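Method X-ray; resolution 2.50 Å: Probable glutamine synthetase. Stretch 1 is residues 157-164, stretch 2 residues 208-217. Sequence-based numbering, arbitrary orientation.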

# COMPACT_ATOMS: atom_id res chain seq x y z
N GLY A 157 16.69 -15.93 4.37
CA GLY A 157 15.31 -15.98 4.88
C GLY A 157 14.76 -17.41 4.83
O GLY A 157 15.44 -18.34 5.25
N GLN A 158 13.57 -17.55 4.22
CA GLN A 158 12.88 -18.88 4.04
C GLN A 158 13.35 -19.71 2.81
O GLN A 158 12.84 -20.84 2.57
CB GLN A 158 11.32 -18.72 4.02
CG GLN A 158 10.71 -18.16 5.31
CD GLN A 158 9.59 -17.11 5.14
OE1 GLN A 158 8.75 -17.18 4.23
NE2 GLN A 158 9.57 -16.13 6.05
N PHE A 159 14.28 -19.16 2.04
CA PHE A 159 14.71 -19.77 0.77
C PHE A 159 15.42 -21.10 1.01
O PHE A 159 14.99 -22.11 0.46
CB PHE A 159 15.60 -18.83 -0.10
CG PHE A 159 16.14 -19.51 -1.33
CD1 PHE A 159 15.31 -19.68 -2.45
CD2 PHE A 159 17.43 -20.02 -1.35
CE1 PHE A 159 15.76 -20.35 -3.56
CE2 PHE A 159 17.88 -20.70 -2.44
CZ PHE A 159 17.05 -20.86 -3.55
N PRO A 160 16.46 -21.14 1.86
CA PRO A 160 17.08 -22.48 2.02
C PRO A 160 16.09 -23.56 2.51
O PRO A 160 16.08 -24.67 1.93
CB PRO A 160 18.15 -22.25 3.09
CG PRO A 160 18.27 -20.74 3.20
CD PRO A 160 16.88 -20.24 2.94
N GLY A 161 15.28 -23.26 3.54
CA GLY A 161 14.24 -24.20 4.03
C GLY A 161 13.31 -24.64 2.91
O GLY A 161 13.02 -25.82 2.75
N TRP A 162 12.91 -23.71 2.05
CA TRP A 162 12.00 -24.05 0.93
C TRP A 162 12.72 -24.68 -0.20
O TRP A 162 12.14 -25.39 -1.01
CB TRP A 162 11.25 -22.84 0.41
CG TRP A 162 9.94 -22.68 1.11
CD1 TRP A 162 9.56 -21.63 1.92
CD2 TRP A 162 8.79 -23.59 1.08
NE1 TRP A 162 8.28 -21.82 2.39
CE2 TRP A 162 7.76 -22.99 1.93
CE3 TRP A 162 8.52 -24.83 0.47
CZ2 TRP A 162 6.52 -23.62 2.17
CZ3 TRP A 162 7.28 -25.43 0.70
CH2 TRP A 162 6.31 -24.84 1.54
N LEU A 163 14.01 -24.45 -0.27
CA LEU A 163 14.75 -25.05 -1.35
C LEU A 163 14.92 -26.53 -1.08
O LEU A 163 14.55 -27.36 -1.90
CB LEU A 163 16.11 -24.32 -1.58
CG LEU A 163 16.91 -24.97 -2.69
CD1 LEU A 163 16.06 -25.03 -3.94
CD2 LEU A 163 18.19 -24.24 -2.97
N VAL A 164 15.52 -26.86 0.03
CA VAL A 164 15.63 -28.26 0.48
C VAL A 164 14.29 -29.01 0.42
O VAL A 164 14.20 -30.14 -0.05
CB VAL A 164 16.36 -28.35 1.85
CG1 VAL A 164 16.40 -29.77 2.36
CG2 VAL A 164 17.79 -27.86 1.65
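Stretch 2 208-217: VTREVARQMG

Stretch 2 is helical from Val208 to Met216, entering from earlier in the chain, and packs against the helix containing Phe159 to Val164. The two run at 135° between their N-to-C directions, closer to antiparallel than parallel, with axes 9.7 Å apart at closest approach. Backbones come nearest where Leu163 CA lies 6.2 Å from Val212 CA. No hydrogen bond crosses the contact, which is mainly apolar packing.

The organizing rule is a knob into a hole. Phe159 leaves its backbone sideways, but chi1 at t (175°) and chi2 of 78° bring the ring end among Thr209, Val212, Ala213 and Met216, one face of helix 2 spaced by three, one and three residues. Phe159 CE1 reaches 3.5 Å from Val212 CG1, and Phe159 CZ lies 4.0 Å from Thr209 CG2. Met216, in the m, t, p rotamer, sets its SD at the ring edge, 5.3 Å from the centroid of the Phe159 ring, and carries its CE onward to 3.8 Å from Gln158 CB.

The CA-to-CB bond of Val212 points toward stretch 1, with chi1 t, and its two methyls serve three neighbours: Val212 CG2 is 3.9 Å from Leu163 CD1. Leu163, with chi1 t and chi2 p, likewise ends nearer though it starts sideways, its CD1 3.7 Å from Thr209 OG1. Trp162 does the reverse: CA-to-CB points toward helix 2, but the indole leads away, so its contact with Val212 comes from near the backbone: Trp162 CB is 4.1 Å from Val212 CG1 and Trp162 O is 4.0 Å from Val212 CG2.

Off the contact, Glu211 takes t, p and accepts from Arg214 in a salt bridge, Arg214 NH2 to Glu211 OE1 2.5 Å, with Gln215 NE2 3.0 Å from the same Glu211 OE1. Gly217 closes the helix with positive phi in a Schellman motif.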

# COMPACT_ATOMS: atom_id res chain seq x y z
N VAL A 208 14.69 -26.68 -10.25
CA VAL A 208 13.93 -26.47 -9.01
C VAL A 208 14.47 -25.27 -8.26
O VAL A 208 13.70 -24.45 -7.80
CB VAL A 208 13.93 -27.72 -8.10
CG1 VAL A 208 13.33 -27.40 -6.73
CG2 VAL A 208 13.18 -28.87 -8.76
N THR A 209 15.78 -25.15 -8.12
CA THR A 209 16.37 -23.92 -7.51
C THR A 209 15.84 -22.65 -8.18
O THR A 209 15.26 -21.76 -7.50
CB THR A 209 17.88 -23.92 -7.55
OG1 THR A 209 18.31 -25.11 -6.92
CG2 THR A 209 18.48 -22.74 -6.78
N ARG A 210 15.94 -22.62 -9.51
CA ARG A 210 15.27 -21.58 -10.30
C ARG A 210 13.78 -21.40 -9.90
O ARG A 210 13.36 -20.27 -9.59
CB ARG A 210 15.44 -21.84 -11.82
CG ARG A 210 16.80 -21.44 -12.33
CD ARG A 210 17.25 -22.23 -13.53
NE ARG A 210 18.66 -22.00 -13.83
CZ ARG A 210 19.38 -22.64 -14.76
NH1 ARG A 210 18.83 -23.54 -15.55
NH2 ARG A 210 20.67 -22.32 -14.95
N GLU A 211 12.98 -22.48 -9.87
CA GLU A 211 11.53 -22.36 -9.50
C GLU A 211 11.28 -21.85 -8.05
O GLU A 211 10.41 -21.03 -7.81
CB GLU A 211 10.79 -23.64 -9.78
CG GLU A 211 9.33 -23.66 -9.37
CD GLU A 211 8.49 -22.72 -10.18
OE1 GLU A 211 7.32 -22.46 -9.80
OE2 GLU A 211 8.99 -22.29 -11.21
N VAL A 212 12.08 -22.25 -7.10
CA VAL A 212 11.89 -21.77 -5.75
C VAL A 212 12.18 -20.26 -5.77
O VAL A 212 11.32 -19.45 -5.39
CB VAL A 212 12.77 -22.60 -4.78
CG1 VAL A 212 12.72 -22.07 -3.37
CG2 VAL A 212 12.32 -24.06 -4.76
N ALA A 213 13.37 -19.86 -6.29
CA ALA A 213 13.68 -18.44 -6.42
C ALA A 213 12.54 -17.68 -7.11
O ALA A 213 12.04 -16.65 -6.63
CB ALA A 213 15.04 -18.25 -7.13
N ARG A 214 12.04 -18.23 -8.22
CA ARG A 214 10.94 -17.54 -8.91
C ARG A 214 9.79 -17.32 -7.92
O ARG A 214 9.24 -16.23 -7.88
CB ARG A 214 10.47 -18.31 -10.14
CG ARG A 214 9.45 -17.57 -10.99
CD ARG A 214 8.84 -18.51 -12.05
NE ARG A 214 8.01 -19.55 -11.44
CZ ARG A 214 6.73 -19.40 -11.11
NH1 ARG A 214 6.08 -18.26 -11.27
NH2 ARG A 214 6.09 -20.40 -10.57
N GLN A 215 9.47 -18.35 -7.11
CA GLN A 215 8.29 -18.27 -6.26
C GLN A 215 8.41 -17.20 -5.18
O GLN A 215 7.39 -16.74 -4.65
CB GLN A 215 7.90 -19.62 -5.67
CG GLN A 215 7.38 -20.57 -6.71
CD GLN A 215 6.68 -21.75 -6.11
OE1 GLN A 215 6.23 -21.70 -4.95
NE2 GLN A 215 6.62 -22.84 -6.87
N MET A 216 9.63 -16.74 -4.92
CA MET A 216 9.88 -15.79 -3.81
C MET A 216 10.22 -14.42 -4.37
O MET A 216 10.37 -13.46 -3.61
CB MET A 216 11.00 -16.31 -2.90
CG MET A 216 10.72 -17.70 -2.28
SD MET A 216 11.88 -18.31 -1.06
CE MET A 216 11.31 -17.50 0.41
N GLY A 217 10.32 -14.33 -5.70
CA GLY A 217 10.52 -13.03 -6.34
C GLY A 217 12.02 -12.85 -6.40
O GLY A 217 12.48 -11.77 -6.69